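GMP reductase (Trypanosoma brucei brucei, PDB 6JIG) probably catalyses the NADPH-dependent reductive deamination of GMP to IMP, and carries a CBS-domain pair that binds guanine nucleotides and regulates its oligomeric state. Local coordinates at residues Ala245-Asp259 against Leu275-Gly289. The protein carries 1 engineered substitution. Sequence-based numbering, arbitrary orientation.
Sequences AIRLVEAGADVLVVD and LKGDPRTASVDIIAG
Ile246 lies across Arg280 where the last turns of helix 239-251 meet the loop that follows helix 266-277. From its CB, CG1 runs beside the backbone N (chi1 -77°) and touches both Arg280 CB and Thr281 CG2; Ile246 CD1 then lies over the centre of one face of the guanidinium, 3.5 Å from Arg280 CZ. The plane under that methyl is held by Asp278, which Arg280 grips side-on, NE to Asp278 OD1 and NH2 to Asp278 OD2, the latter a salt bridge of 2.7 Å; Asp278 OD1 takes Arg280 N as a second donor, which makes an Asx turn. Water 1 donates to both Ile246 O and Arg280 O, tying the helix to the loop. One turn on, Val249 CG2 reaches tip to tip toward Val284 CG2, 3.9 Å away. The same Val284 methyl packs on Leu256 CG, while Val284 CG1 sits 3.4 Å from Ala253 O, beyond the Schellman motif at Gly252. Strands 255-259 and 285-289 run parallel, their axes 21° apart. Leu256 N bonds to Asp285 O, and Leu256 O receives Ile287 N at 2.9 Å; Val258 repeats the pattern, its N meeting Ile287 O at 2.7 Å and its O accepting from Gly289 N. On the helix side, Leu256 and Ile286 lie side by side, and Val258 CG2 presses on Leu275 CD1 at a tight 3.4 Å. On the other face, Val255 and Ile287 rest against strand 37-40. Asp259, at the C-terminal end of its strand, is held by Asn53 and Lys309 near the bound GMP and is predicted to contact NAD(+). Strand 255-259, helix 266-277 and strand 285-291 form one beta-alpha-beta unit of the TIM barrel of the IMPDH/GMPR family.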
loop_
_atom_site.group_PDB
_atom_site.type_symbol
_atom_site.label_atom_id
_atom_site.label_comp_id
_atom_site.label_asym_id
_atom_site.label_seq_id
_atom_site.Cartn_x
_atom_site.Cartn_y
_atom_site.Cartn_z
ATOM N N ALA A 245 -1.345 -0.683 51.219
ATOM C CA ALA A 245 -2.592 0.038 51.465
ATOM C C ALA A 245 -2.482 0.931 52.692
ATOM O O ALA A 245 -2.921 2.089 52.680
ATOM C CB ALA A 245 -3.736 -0.953 51.649
ATOM N N ILE A 246 -1.944 0.387 53.781
ATOM C CA ILE A 246 -1.827 1.169 55.012
ATOM C C ILE A 246 -1.006 2.422 54.760
ATOM O O ILE A 246 -1.397 3.531 55.139
ATOM C CB ILE A 246 -1.215 0.311 56.135
ATOM C CG1 ILE A 246 -2.261 -0.640 56.713
ATOM C CG2 ILE A 246 -0.649 1.212 57.247
ATOM C CD1 ILE A 246 -1.670 -1.946 57.260
ATOM N N ARG A 247 0.134 2.266 54.087
ATOM C CA ARG A 247 1.020 3.400 53.843
ATOM C C ARG A 247 0.426 4.397 52.849
ATOM O O ARG A 247 0.652 5.608 52.980
ATOM C CB ARG A 247 2.380 2.881 53.384
ATOM C CG ARG A 247 3.082 2.081 54.510
ATOM C CD ARG A 247 4.347 1.373 54.065
ATOM N NE ARG A 247 5.299 2.297 53.464
ATOM C CZ ARG A 247 6.442 1.923 52.897
ATOM N NH1 ARG A 247 6.779 0.639 52.873
ATOM N NH2 ARG A 247 7.246 2.831 52.350
ATOM N N LEU A 248 -0.340 3.922 51.860
ATOM C CA LEU A 248 -1.020 4.845 50.955
ATOM C C LEU A 248 -2.034 5.703 51.699
ATOM O O LEU A 248 -2.136 6.912 51.451
ATOM C CB LEU A 248 -1.721 4.070 49.838
ATOM C CG LEU A 248 -0.823 3.443 48.771
ATOM C CD1 LEU A 248 -1.613 2.444 47.929
ATOM C CD2 LEU A 248 -0.224 4.535 47.892
ATOM N N VAL A 249 -2.813 5.091 52.594
ATOM C CA VAL A 249 -3.790 5.860 53.357
ATOM C C VAL A 249 -3.085 6.888 54.236
ATOM O O VAL A 249 -3.508 8.047 54.320
ATOM C CB VAL A 249 -4.695 4.917 54.172
ATOM C CG1 VAL A 249 -5.614 5.709 55.094
ATOM C CG2 VAL A 249 -5.549 4.068 53.224
ATOM N N GLU A 250 -1.970 6.492 54.862
ATOM C CA GLU A 250 -1.174 7.438 55.647
ATOM C C GLU A 250 -0.661 8.586 54.794
ATOM O O GLU A 250 -0.544 9.718 55.279
ATOM C CB GLU A 250 0.002 6.717 56.301
ATOM C CG GLU A 250 -0.392 5.918 57.516
ATOM C CD GLU A 250 0.704 4.983 57.981
ATOM O OE1 GLU A 250 1.825 5.027 57.412
ATOM O OE2 GLU A 250 0.432 4.203 58.922
ATOM N N ALA A 251 -0.350 8.318 53.524
ATOM C CA ALA A 251 0.139 9.363 52.638
ATOM C C ALA A 251 -0.970 10.282 52.149
ATOM O O ALA A 251 -0.669 11.355 51.617
ATOM C CB ALA A 251 0.872 8.748 51.443
ATOM N N GLY A 252 -2.234 9.896 52.313
ATOM C CA GLY A 252 -3.316 10.802 51.986
ATOM C C GLY A 252 -4.309 10.272 50.962
ATOM O O GLY A 252 -5.205 11.015 50.549
ATOM N N ALA A 253 -4.159 9.009 50.543
ATOM C CA ALA A 253 -5.084 8.411 49.575
ATOM C C ALA A 253 -6.525 8.645 50.006
ATOM O O ALA A 253 -6.896 8.372 51.149
ATOM C CB ALA A 253 -4.823 6.906 49.445
ATOM N N ASP A 254 -7.332 9.158 49.089
ATOM C CA ASP A 254 -8.732 9.419 49.379
ATOM C C ASP A 254 -9.624 8.211 49.132
ATOM O O ASP A 254 -10.702 8.118 49.731
ATOM C CB ASP A 254 -9.208 10.606 48.546
ATOM C CG ASP A 254 -8.464 11.874 48.897
ATOM O OD1 ASP A 254 -8.681 12.356 50.031
ATOM O OD2 ASP A 254 -7.648 12.372 48.074
ATOM N N VAL A 255 -9.199 7.300 48.253
ATOM C CA VAL A 255 -9.850 6.011 48.035
ATOM C C VAL A 255 -8.765 5.014 47.681
ATOM O O VAL A 255 -7.702 5.375 47.163
ATOM C CB VAL A 255 -10.917 6.023 46.904
ATOM C CG1 VAL A 255 -12.085 6.904 47.255
ATOM C CG2 VAL A 255 -10.305 6.473 45.581
ATOM N N LEU A 256 -9.037 3.751 47.960
ATOM C CA LEU A 256 -8.185 2.666 47.506
ATOM C C LEU A 256 -8.934 1.865 46.450
ATOM O O LEU A 256 -10.154 1.698 46.531
ATOM C CB LEU A 256 -7.799 1.737 48.657
ATOM C CG LEU A 256 -6.909 2.337 49.742
ATOM C CD1 LEU A 256 -6.756 1.344 50.873
ATOM C CD2 LEU A 256 -5.556 2.718 49.162
ATOM N N VAL A 257 -8.199 1.350 45.470
ATOM C CA VAL A 257 -8.791 0.540 44.408
ATOM C C VAL A 257 -8.103 -0.817 44.412
ATOM O O VAL A 257 -6.937 -0.927 44.015
ATOM C CB VAL A 257 -8.675 1.208 43.032
ATOM C CG1 VAL A 257 -9.334 0.322 41.956
ATOM C CG2 VAL A 257 -9.273 2.623 43.057
ATOM N N VAL A 258 -8.822 -1.847 44.850
ATOM C CA VAL A 258 -8.363 -3.228 44.722
ATOM C C VAL A 258 -8.548 -3.628 43.268
ATOM O O VAL A 258 -9.675 -3.647 42.772
ATOM C CB VAL A 258 -9.154 -4.169 45.640
ATOM C CG1 VAL A 258 -8.705 -5.604 45.420
ATOM C CG2 VAL A 258 -8.988 -3.763 47.074
ATOM N N ASP A 259 -7.453 -3.965 42.586
ATOM C CA ASP A 259 -7.506 -4.112 41.132
ATOM C C ASP A 259 -6.756 -5.366 40.721
ATOM O O ASP A 259 -5.523 -5.404 40.778
ATOM C CB ASP A 259 -6.932 -2.879 40.429
ATOM C CG ASP A 259 -7.294 -2.839 38.944
ATOM O OD1 ASP A 259 -7.866 -3.830 38.440
ATOM O OD2 ASP A 259 -7.003 -1.836 38.271
ATOM N N LEU A 275 -9.413 -5.041 54.044
ATOM C CA LEU A 275 -9.290 -3.590 54.041
ATOM C C LEU A 275 -10.402 -2.935 54.851
ATOM O O LEU A 275 -10.165 -1.940 55.547
ATOM C CB LEU A 275 -9.292 -3.066 52.602
ATOM C CG LEU A 275 -8.033 -3.437 51.814
ATOM C CD1 LEU A 275 -8.253 -3.179 50.332
ATOM C CD2 LEU A 275 -6.826 -2.654 52.324
ATOM N N LYS A 276 -11.623 -3.465 54.772
ATOM C CA LYS A 276 -12.693 -2.905 55.587
ATOM C C LYS A 276 -12.529 -3.289 57.050
ATOM O O LYS A 276 -13.043 -2.585 57.926
ATOM C CB LYS A 276 -14.074 -3.363 55.088
ATOM C CG LYS A 276 -14.421 -2.998 53.632
ATOM C CD LYS A 276 -14.576 -1.491 53.426
ATOM C CE LYS A 276 -15.997 -1.010 53.661
ATOM N NZ LYS A 276 -16.054 0.470 53.585
ATOM N N GLY A 277 -11.815 -4.380 57.332
ATOM C CA GLY A 277 -11.672 -4.855 58.696
ATOM C C GLY A 277 -10.561 -4.216 59.500
ATOM O O GLY A 277 -10.520 -4.404 60.721
ATOM N N ASP A 278 -9.662 -3.470 58.854
ATOM C CA ASP A 278 -8.538 -2.848 59.537
ATOM C C ASP A 278 -8.778 -1.355 59.667
ATOM O O ASP A 278 -8.979 -0.683 58.643
ATOM C CB ASP A 278 -7.244 -3.103 58.774
ATOM C CG ASP A 278 -5.998 -2.821 59.606
ATOM O OD1 ASP A 278 -5.900 -1.730 60.198
ATOM O OD2 ASP A 278 -5.105 -3.692 59.660
ATOM N N PRO A 279 -8.749 -0.790 60.882
ATOM C CA PRO A 279 -8.969 0.663 61.022
ATOM C C PRO A 279 -7.929 1.500 60.305
ATOM O O PRO A 279 -8.208 2.660 59.983
ATOM C CB PRO A 279 -8.908 0.886 62.544
ATOM C CG PRO A 279 -9.170 -0.457 63.139
ATOM C CD PRO A 279 -8.562 -1.449 62.184
ATOM N N ARG A 280 -6.741 0.948 60.030
ATOM C CA ARG A 280 -5.727 1.713 59.317
ATOM C C ARG A 280 -6.089 1.937 57.848
ATOM O O ARG A 280 -5.549 2.855 57.221
ATOM C CB ARG A 280 -4.383 1.004 59.421
ATOM C CG ARG A 280 -3.855 0.927 60.862
ATOM C CD ARG A 280 -2.653 0.015 60.966
ATOM N NE ARG A 280 -2.996 -1.384 60.726
ATOM C CZ ARG A 280 -2.108 -2.369 60.691
ATOM N NH1 ARG A 280 -0.822 -2.106 60.890
ATOM N NH2 ARG A 280 -2.498 -3.614 60.453
ATOM N N THR A 281 -6.980 1.125 57.286
ATOM C CA THR A 281 -7.419 1.309 55.903
ATOM C C THR A 281 -8.913 1.572 55.750
ATOM O O THR A 281 -9.326 2.075 54.696
ATOM C CB THR A 281 -7.047 0.081 55.056
ATOM O OG1 THR A 281 -7.450 -1.108 55.739
ATOM C CG2 THR A 281 -5.546 0.026 54.842
ATOM N N ALA A 282 -9.732 1.262 56.758
ATOM C CA ALA A 282 -11.179 1.401 56.632
ATOM C C ALA A 282 -11.646 2.843 56.708
ATOM O O ALA A 282 -12.845 3.104 56.548
ATOM C CB ALA A 282 -11.889 0.574 57.703
ATOM N N SER A 283 -10.734 3.785 56.922
ATOM C CA SER A 283 -11.094 5.191 56.910
ATOM C C SER A 283 -11.350 5.728 55.510
ATOM O O SER A 283 -11.801 6.870 55.393
ATOM C CB SER A 283 -9.995 6.020 57.565
ATOM O OG SER A 283 -8.742 5.737 56.962
ATOM N N VAL A 284 -11.073 4.960 54.450
ATOM C CA VAL A 284 -11.331 5.430 53.090
ATOM C C VAL A 284 -12.157 4.393 52.338
ATOM O O VAL A 284 -12.127 3.196 52.643
ATOM C CB VAL A 284 -10.035 5.751 52.300
ATOM C CG1 VAL A 284 -9.168 6.792 53.046
ATOM C CG2 VAL A 284 -9.250 4.492 52.003
ATOM N N ASP A 285 -12.918 4.876 51.358
ATOM C CA ASP A 285 -13.709 3.991 50.511
ATOM C C ASP A 285 -12.818 2.972 49.809
ATOM O O ASP A 285 -11.714 3.289 49.358
ATOM C CB ASP A 285 -14.478 4.808 49.479
ATOM C CG ASP A 285 -15.778 5.375 50.024
ATOM O OD1 ASP A 285 -16.039 5.259 51.244
ATOM O OD2 ASP A 285 -16.533 5.956 49.225
ATOM N N ILE A 286 -13.317 1.746 49.714
ATOM C CA ILE A 286 -12.622 0.640 49.070
ATOM C C ILE A 286 -13.394 0.300 47.796
ATOM O O ILE A 286 -14.536 -0.168 47.862
ATOM C CB ILE A 286 -12.521 -0.585 49.987
ATOM C CG1 ILE A 286 -11.939 -0.196 51.360
ATOM C CG2 ILE A 286 -11.654 -1.672 49.338
ATOM C CD1 ILE A 286 -10.563 0.446 51.280
ATOM N N ILE A 287 -12.759 0.528 46.649
ATOM C CA ILE A 287 -13.286 0.158 45.332
ATOM C C ILE A 287 -12.617 -1.145 44.922
ATOM O O ILE A 287 -11.451 -1.392 45.273
ATOM C CB ILE A 287 -13.025 1.287 44.317
ATOM C CG1 ILE A 287 -13.694 2.583 44.803
ATOM C CG2 ILE A 287 -13.533 0.910 42.876
ATOM C CD1 ILE A 287 -13.281 3.826 44.032
ATOM N N ALA A 288 -13.353 -2.010 44.215
ATOM C CA ALA A 288 -12.808 -3.311 43.844
ATOM C C ALA A 288 -13.259 -3.696 42.439
ATOM O O ALA A 288 -14.357 -3.353 42.008
ATOM C CB ALA A 288 -13.236 -4.410 44.814
ATOM N N GLY A 289 -12.393 -4.425 41.750
ATOM C CA GLY A 289 -12.666 -4.942 40.417
ATOM C C GLY A 289 -11.504 -5.830 40.023
ATOM O O GLY A 289 -10.568 -6.032 40.806
HETATM O O HOH W 1 -3.064 4.010 57.392
HETATM O O HOH W 2 -13.009 7.745 50.982
#